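Local coordinates for enterotoxin type A (Staphylococcus aureus, PDB 1DYQ), which binds MHC class II molecules, partly through a zinc ion, and T-cell receptors as a superantigen, and causes staphylococcal food poisoning, at residues D67-F72 / T105-G110; Y33-K38 / G90-Y95; T39-S44 / G83-L88. The protein carries 3 engineered substitutions. All coordinates share one frame; numbering follows the deposited sequence.

Contact 1 (D67-F72 / T105-G110); sequences DLLVRF and TACMYG. Engineered in segment 67-72: R71 (natural residue Asp).
R71 and Y109 lie side by side and point the same way from neighbouring parallel strands. R71 is an engineered residue; the natural one is Asp. Y109 CE1 sits over one face of the guanidinium, 3.7 Å from R71 NH1, with the two planes 38° apart. A water lies near R71 NH1 and Y109 OH, but its distance to the hydroxyl is too short to be trusted. R71 NH1 bonds Q96 O, and Y109 OH bonds N208 O. On the same face L69 CD2 packs on C107 SG, one sulfur of the disulfide to C97, at 3.8 Å. At the start of the strands another water joins D67 OD2 to T105 OG1, while D67 OD1 takes the N-H of G57. The other face is apolar. V70 and M108 run side by side, with V70 CG2 3.9 Å from M108 CE, and L68 CD1 approaches M108 CB. Five backbone bonds link the strands, from A106 N to D67 O at 2.9 Å through to G110 N to R71 O. G110 O is buried without a partner in the model. The chemistry is thus divided: one face is apolar, while the other combines packing on the disulfide with polar groups held mostly from outside the two strands.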
# COMPACT_ATOMS: atom_id res chain seq x y z
N ASP A 67 0.78 -20.26 4.46
CA ASP A 67 1.44 -19.83 3.23
C ASP A 67 1.05 -18.39 2.84
O ASP A 67 -0.04 -17.96 3.17
CB ASP A 67 1.01 -20.75 2.07
CG ASP A 67 1.39 -22.20 2.27
OD1 ASP A 67 2.21 -22.53 3.13
OD2 ASP A 67 0.83 -23.05 1.51
N LEU A 68 1.96 -17.75 2.13
CA LEU A 68 1.69 -16.41 1.58
C LEU A 68 1.76 -16.45 0.06
O LEU A 68 2.80 -16.87 -0.52
CB LEU A 68 2.74 -15.42 2.11
CG LEU A 68 2.66 -14.00 1.48
CD1 LEU A 68 1.38 -13.30 1.95
CD2 LEU A 68 3.88 -13.17 1.93
N LEU A 69 0.71 -16.07 -0.62
CA LEU A 69 0.63 -16.00 -2.04
C LEU A 69 0.73 -14.55 -2.53
O LEU A 69 -0.16 -13.78 -2.13
CB LEU A 69 -0.67 -16.63 -2.56
CG LEU A 69 -0.81 -16.68 -4.06
CD1 LEU A 69 0.24 -17.59 -4.70
CD2 LEU A 69 -2.21 -17.08 -4.51
N VAL A 70 1.72 -14.22 -3.30
CA VAL A 70 1.85 -12.85 -3.84
C VAL A 70 1.28 -12.83 -5.22
O VAL A 70 1.63 -13.67 -6.09
CB VAL A 70 3.30 -12.37 -3.84
CG1 VAL A 70 3.37 -10.93 -4.36
CG2 VAL A 70 3.90 -12.46 -2.45
N ARG A 71 0.37 -11.91 -5.54
CA ARG A 71 -0.33 -11.80 -6.78
C ARG A 71 0.14 -10.59 -7.61
O ARG A 71 0.34 -9.53 -6.98
CB ARG A 71 -1.85 -11.67 -6.57
CG ARG A 71 -2.46 -12.78 -5.73
CD ARG A 71 -3.99 -12.60 -5.54
NE ARG A 71 -4.66 -12.61 -6.82
CZ ARG A 71 -5.92 -12.28 -7.06
NH1 ARG A 71 -6.73 -11.92 -6.10
NH2 ARG A 71 -6.36 -12.31 -8.34
N PHE A 72 0.42 -10.80 -8.85
CA PHE A 72 0.88 -9.72 -9.74
C PHE A 72 -0.05 -9.59 -10.94
O PHE A 72 -0.76 -10.50 -11.34
CB PHE A 72 2.30 -10.04 -10.22
CG PHE A 72 3.31 -10.25 -9.15
CD1 PHE A 72 3.97 -9.17 -8.54
CD2 PHE A 72 3.61 -11.52 -8.68
CE1 PHE A 72 4.91 -9.38 -7.56
CE2 PHE A 72 4.55 -11.73 -7.70
CZ PHE A 72 5.23 -10.66 -7.14
N THR A 105 -4.08 -20.15 3.11
CA THR A 105 -3.12 -19.34 2.32
C THR A 105 -3.60 -17.89 2.46
O THR A 105 -4.81 -17.62 2.37
CB THR A 105 -3.10 -19.75 0.85
OG1 THR A 105 -2.58 -21.10 0.80
CG2 THR A 105 -2.18 -18.87 0.00
N ALA A 106 -2.69 -16.95 2.64
CA ALA A 106 -3.09 -15.52 2.66
C ALA A 106 -2.57 -14.83 1.43
O ALA A 106 -1.51 -15.26 0.92
CB ALA A 106 -2.50 -14.82 3.89
N CYS A 107 -3.21 -13.82 0.86
CA CYS A 107 -2.75 -13.21 -0.36
C CYS A 107 -2.36 -11.73 -0.16
O CYS A 107 -2.94 -11.02 0.66
CB CYS A 107 -3.83 -13.29 -1.46
SG CYS A 107 -4.13 -15.04 -1.95
N MET A 108 -1.34 -11.34 -0.88
CA MET A 108 -0.90 -9.92 -0.92
C MET A 108 -0.80 -9.52 -2.37
O MET A 108 -0.45 -10.36 -3.24
CB MET A 108 0.44 -9.85 -0.23
CG MET A 108 1.39 -8.74 -0.51
SD MET A 108 2.70 -8.77 0.77
CE MET A 108 4.07 -9.31 -0.20
N TYR A 109 -1.07 -8.27 -2.71
CA TYR A 109 -0.95 -7.75 -4.04
C TYR A 109 0.38 -7.01 -4.21
O TYR A 109 0.61 -6.04 -3.47
CB TYR A 109 -2.08 -6.77 -4.34
CG TYR A 109 -3.47 -7.34 -4.43
CD1 TYR A 109 -3.84 -8.10 -5.54
CD2 TYR A 109 -4.44 -7.00 -3.50
CE1 TYR A 109 -5.15 -8.56 -5.67
CE2 TYR A 109 -5.74 -7.43 -3.63
CZ TYR A 109 -6.07 -8.23 -4.70
OH TYR A 109 -7.40 -8.61 -4.86
N GLY A 110 1.27 -7.54 -5.02
CA GLY A 110 2.60 -6.88 -5.14
C GLY A 110 3.35 -6.88 -3.84
O GLY A 110 3.33 -7.85 -3.05
O HOH W 1 -0.86 -22.56 -0.52
O HOH W 2 -9.21 -9.80 -5.95

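Contact 2 (Y33-K38 / G90-Y95); sequences YNEKAK and GAYAGY. Engineered in segment 90-95: A93 (natural residue Tyr). With SO4 (sulfate ion), chain C.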
# COMPACT_ATOMS: atom_id res chain seq x y z
N TYR A 33 -5.84 -1.38 10.55
CA TYR A 33 -5.93 -2.61 11.37
C TYR A 33 -5.43 -3.80 10.53
O TYR A 33 -5.85 -4.95 10.75
CB TYR A 33 -7.36 -2.87 11.79
CG TYR A 33 -8.00 -1.82 12.69
CD1 TYR A 33 -7.43 -1.46 13.88
CD2 TYR A 33 -9.20 -1.24 12.29
CE1 TYR A 33 -8.03 -0.50 14.70
CE2 TYR A 33 -9.83 -0.31 13.12
CZ TYR A 33 -9.23 0.05 14.29
OH TYR A 33 -9.87 0.96 15.12
N ASN A 34 -4.48 -3.56 9.68
CA ASN A 34 -3.98 -4.57 8.74
C ASN A 34 -2.92 -5.48 9.36
O ASN A 34 -2.50 -5.37 10.49
CB ASN A 34 -3.46 -3.92 7.48
CG ASN A 34 -2.29 -2.99 7.67
OD1 ASN A 34 -1.47 -3.14 8.57
ND2 ASN A 34 -2.11 -2.01 6.76
N GLU A 35 -2.57 -6.50 8.54
CA GLU A 35 -1.50 -7.44 8.90
C GLU A 35 -0.49 -7.40 7.74
O GLU A 35 -0.92 -7.52 6.56
CB GLU A 35 -2.04 -8.88 9.00
CG GLU A 35 -3.11 -9.05 10.08
CD GLU A 35 -3.43 -10.54 10.32
OE1 GLU A 35 -3.94 -11.19 9.41
OE2 GLU A 35 -3.16 -11.00 11.45
N LYS A 36 0.77 -7.11 8.02
CA LYS A 36 1.74 -6.92 6.96
C LYS A 36 2.88 -7.93 6.95
O LYS A 36 3.35 -8.38 8.02
CB LYS A 36 2.38 -5.50 7.11
CG LYS A 36 1.37 -4.41 6.76
CD LYS A 36 2.04 -3.02 6.92
CE LYS A 36 2.36 -2.70 8.35
NZ LYS A 36 1.19 -2.78 9.26
N ALA A 37 3.26 -8.31 5.76
CA ALA A 37 4.47 -9.13 5.56
C ALA A 37 5.62 -8.12 5.35
O ALA A 37 5.55 -7.31 4.43
CB ALA A 37 4.32 -10.00 4.32
N LYS A 38 6.58 -8.17 6.23
CA LYS A 38 7.73 -7.23 6.17
C LYS A 38 8.98 -8.04 6.52
O LYS A 38 9.25 -8.24 7.71
CB LYS A 38 7.51 -6.12 7.18
CG LYS A 38 8.27 -4.83 6.89
CD LYS A 38 8.26 -3.92 8.11
CE LYS A 38 9.67 -3.76 8.67
NZ LYS A 38 10.59 -3.19 7.62
N GLY A 90 4.06 -5.59 2.40
CA GLY A 90 2.70 -5.44 1.86
C GLY A 90 1.67 -5.98 2.85
O GLY A 90 2.03 -6.72 3.77
N ALA A 91 0.42 -5.62 2.64
CA ALA A 91 -0.64 -6.06 3.56
C ALA A 91 -1.25 -7.35 2.97
O ALA A 91 -1.69 -7.34 1.83
CB ALA A 91 -1.75 -4.98 3.56
N TYR A 92 -1.39 -8.34 3.84
CA TYR A 92 -1.94 -9.63 3.35
C TYR A 92 -3.25 -9.95 4.04
O TYR A 92 -3.54 -9.50 5.13
CB TYR A 92 -0.92 -10.75 3.59
CG TYR A 92 -0.60 -11.04 5.04
CD1 TYR A 92 -1.45 -11.77 5.86
CD2 TYR A 92 0.55 -10.50 5.63
CE1 TYR A 92 -1.19 -11.97 7.18
CE2 TYR A 92 0.83 -10.72 6.97
CZ TYR A 92 -0.04 -11.46 7.75
OH TYR A 92 0.24 -11.67 9.07
N ALA A 93 -4.04 -10.82 3.38
CA ALA A 93 -5.26 -11.33 4.03
C ALA A 93 -5.81 -12.46 3.14
O ALA A 93 -5.68 -12.42 1.95
CB ALA A 93 -6.33 -10.22 4.06
N GLY A 94 -6.53 -13.40 3.81
CA GLY A 94 -7.21 -14.43 3.03
C GLY A 94 -8.26 -13.83 2.10
O GLY A 94 -8.52 -14.33 1.04
N TYR A 95 -8.88 -12.70 2.55
CA TYR A 95 -9.92 -12.08 1.78
C TYR A 95 -9.41 -11.44 0.50
O TYR A 95 -10.23 -11.12 -0.39
CB TYR A 95 -10.79 -11.12 2.60
CG TYR A 95 -10.11 -9.91 3.18
CD1 TYR A 95 -9.73 -8.85 2.34
CD2 TYR A 95 -9.84 -9.80 4.53
CE1 TYR A 95 -9.08 -7.75 2.87
CE2 TYR A 95 -9.20 -8.69 5.08
CZ TYR A 95 -8.83 -7.67 4.20
OH TYR A 95 -8.18 -6.57 4.71
S SO4 C . -9.78 -14.10 6.05
O1 SO4 C . -10.57 -13.67 7.20
O2 SO4 C . -8.65 -15.02 6.38
O3 SO4 C . -9.11 -12.84 5.40
O4 SO4 C . -10.65 -14.65 4.96
O HOH W 3 -3.98 -6.86 5.94
O HOH W 4 -5.18 -10.28 7.26
O HOH W 5 2.13 -9.73 10.10
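The backbone carbonyl of E35 lies over the ring of Y92, the same residue whose N-H it accepts. E35 O stands 3.4 Å above the ring plane, offset toward the rim, and takes Y92 N at 2.9 Å. Y92 CG sits between its own backbone N and carbonyl carbon (chi1 63°). E35 CB makes a CH-pi contact over the ring, 3.9 Å from its centroid. The edge of the ring meets A37 N in plane, and Y92 CD2 is 4.0 Å from A37 CB. Three waters also join the segments: one links E35 OE1 to Y92 O, another E35 N to Y92 O, and a third K36 O to Y92 OH. F59 meets the Y92 ring from outside the two segments. K36 NZ turns back to N34 OD1 at 2.8 Å. Farther along, Y95 N donates to a sulfate oxygen, O3, at 2.9 Å; the ion is probably from the crystallisation liquor. The engineered A93, naturally Tyr, puts CB over the centre of the Y95 ring. A37 and G90 form an antiparallel hydrogen-bonded pair, and K36 with A91 the non-hydrogen-bonded one. This is edge-strand pairing in the five-stranded sheet of the superantigen OB-fold domain.

Contact 3 (T39-S44 / G83-L88); sequences TENKES and GKKVDL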
# COMPACT_ATOMS: atom_id res chain seq x y z
N THR A 39 9.61 -8.60 5.52
CA THR A 39 10.75 -9.51 5.74
C THR A 39 11.76 -9.33 4.63
O THR A 39 11.43 -8.86 3.54
CB THR A 39 10.28 -10.98 5.79
OG1 THR A 39 11.37 -11.85 6.11
CG2 THR A 39 9.71 -11.40 4.45
N GLU A 40 13.03 -9.65 4.89
CA GLU A 40 14.08 -9.45 3.92
C GLU A 40 14.71 -10.77 3.46
O GLU A 40 14.69 -11.73 4.24
CB GLU A 40 15.20 -8.57 4.49
CG GLU A 40 14.70 -7.47 5.42
CD GLU A 40 13.90 -6.42 4.68
OE1 GLU A 40 14.38 -5.94 3.64
OE2 GLU A 40 12.79 -6.09 5.16
N ASN A 41 15.25 -10.77 2.28
CA ASN A 41 16.08 -11.84 1.75
C ASN A 41 15.36 -13.17 1.68
O ASN A 41 15.84 -14.20 2.18
CB ASN A 41 17.35 -11.96 2.60
CG ASN A 41 18.47 -12.68 1.86
OD1 ASN A 41 19.24 -13.43 2.49
ND2 ASN A 41 18.60 -12.45 0.58
N LYS A 42 14.19 -13.17 1.08
CA LYS A 42 13.40 -14.38 0.86
C LYS A 42 13.47 -14.74 -0.62
O LYS A 42 13.84 -13.93 -1.46
CB LYS A 42 11.95 -14.16 1.26
CG LYS A 42 11.77 -13.68 2.70
CD LYS A 42 11.81 -14.84 3.68
CE LYS A 42 10.96 -16.01 3.18
NZ LYS A 42 10.40 -16.83 4.28
N GLU A 43 13.02 -15.94 -0.97
CA GLU A 43 13.02 -16.37 -2.36
C GLU A 43 11.98 -17.49 -2.54
O GLU A 43 11.76 -18.27 -1.63
CB GLU A 43 14.38 -16.85 -2.84
CG GLU A 43 14.50 -17.35 -4.24
CD GLU A 43 13.94 -18.76 -4.48
OE1 GLU A 43 13.91 -19.53 -3.49
OE2 GLU A 43 13.55 -19.05 -5.62
N SER A 44 11.36 -17.47 -3.69
CA SER A 44 10.50 -18.54 -4.14
C SER A 44 10.32 -18.54 -5.63
O SER A 44 10.33 -17.50 -6.29
CB SER A 44 9.11 -18.44 -3.44
OG SER A 44 8.32 -19.55 -3.98
N GLY A 83 12.17 -16.61 -8.30
CA GLY A 83 13.46 -17.25 -8.15
C GLY A 83 14.59 -16.28 -7.81
O GLY A 83 15.76 -16.66 -7.93
N LYS A 84 14.26 -15.09 -7.33
CA LYS A 84 15.28 -14.10 -6.97
C LYS A 84 15.20 -13.78 -5.48
O LYS A 84 14.12 -13.95 -4.88
CB LYS A 84 15.01 -12.77 -7.71
CG LYS A 84 15.02 -12.86 -9.21
CD LYS A 84 16.44 -13.02 -9.74
CE LYS A 84 16.50 -12.80 -11.24
NZ LYS A 84 15.82 -13.89 -11.98
N LYS A 85 16.29 -13.29 -4.91
CA LYS A 85 16.25 -12.84 -3.52
C LYS A 85 15.48 -11.49 -3.49
O LYS A 85 15.75 -10.64 -4.33
CB LYS A 85 17.59 -12.66 -2.87
CG LYS A 85 18.40 -13.96 -2.73
CD LYS A 85 17.77 -14.82 -1.64
CE LYS A 85 18.75 -15.86 -1.12
NZ LYS A 85 18.26 -17.24 -1.39
N VAL A 86 14.42 -11.51 -2.71
CA VAL A 86 13.51 -10.35 -2.65
C VAL A 86 13.29 -9.96 -1.21
O VAL A 86 13.46 -10.72 -0.26
CB VAL A 86 12.15 -10.67 -3.30
CG1 VAL A 86 12.31 -10.93 -4.77
CG2 VAL A 86 11.49 -11.85 -2.58
N ASP A 87 12.79 -8.73 -1.01
CA ASP A 87 12.25 -8.25 0.23
C ASP A 87 10.74 -8.00 0.02
O ASP A 87 10.34 -7.70 -1.11
CB ASP A 87 12.90 -6.95 0.69
CG ASP A 87 14.41 -7.05 0.82
OD1 ASP A 87 14.91 -8.14 1.21
OD2 ASP A 87 15.09 -6.05 0.52
N LEU A 88 10.00 -8.19 1.07
CA LEU A 88 8.54 -8.04 1.03
C LEU A 88 8.10 -6.92 1.98
O LEU A 88 8.59 -6.77 3.07
CB LEU A 88 7.86 -9.34 1.51
CG LEU A 88 8.31 -10.61 0.73
CD1 LEU A 88 7.59 -11.81 1.40
CD2 LEU A 88 7.95 -10.51 -0.71
O HOH W 6 10.71 -5.10 3.66
O HOH W 7 11.60 -14.85 -5.07
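D87 OD1 is gripped by two donors. The backbone N of N41 reaches it at 2.9 Å, nearly in line with its C-O bond, and H115 ND1 bonds it from outside the segments. The carboxylate of E40 comes close as well. E40 OE1 is 3.2 Å from D87 OD2, two acceptors of like charge, and the planes are 45° apart. The closeness would tend to favour protonation, while the two donors on D87 OD1 would probably offset this for D87. A water joins E40 OE2 to L88 O. Between T39 and K42 the register shifts by one residue. N41 and K42 both face V86, which makes a G1 beta bulge, with N41 at positive phi (60°). Regular bonds flank it: L88 N to T39 O at 2.9 Å on one side, V86 N to K42 O at 2.8 Å on the other. T39 and L88 lie side by side, and T39 CG2 touches L88 CD1 at 3.7 Å. The amide of N41 crosses the K85 chain, with N41 ND2 3.4 Å from K85 CD. At the far end S44 O takes G83 N from above the carbonyl plane. E43 OE2 lies 3.1 Å from G83 CA and bonds H45 ND1. A water links S44 N and K84 O. The chain turns a corner at E40 and N41 as it leaves strand 36-39, alongside strand 86-91. V86 and L88 pack on V112 of strand 105-114, and K42, S44 and V86 touch F55 of strand 52-55.

In the fold
All three contacts reach the five-stranded sheet of the OB-fold domain. Contacts 2 and 3 share strand 86-91, and along the chain contact 3 is nested within the loop closed by contact 2; their centres are about 17 Å apart. Contact 1 uses the next strand, 105-114. Its centre is about 9 Å from that of contact 2 and about 13 Å from that of contact 3. C107 O and A93 N, 2.9 Å apart, probably hydrogen-bond contact 1 to contact 2, and M108 SD packs on G90 CA. L68 CD2 meets L88 CD1 at 4.0 Å, joining contact 1 to contact 3. The zinc site of H188, H226 and D228 lies away from all three.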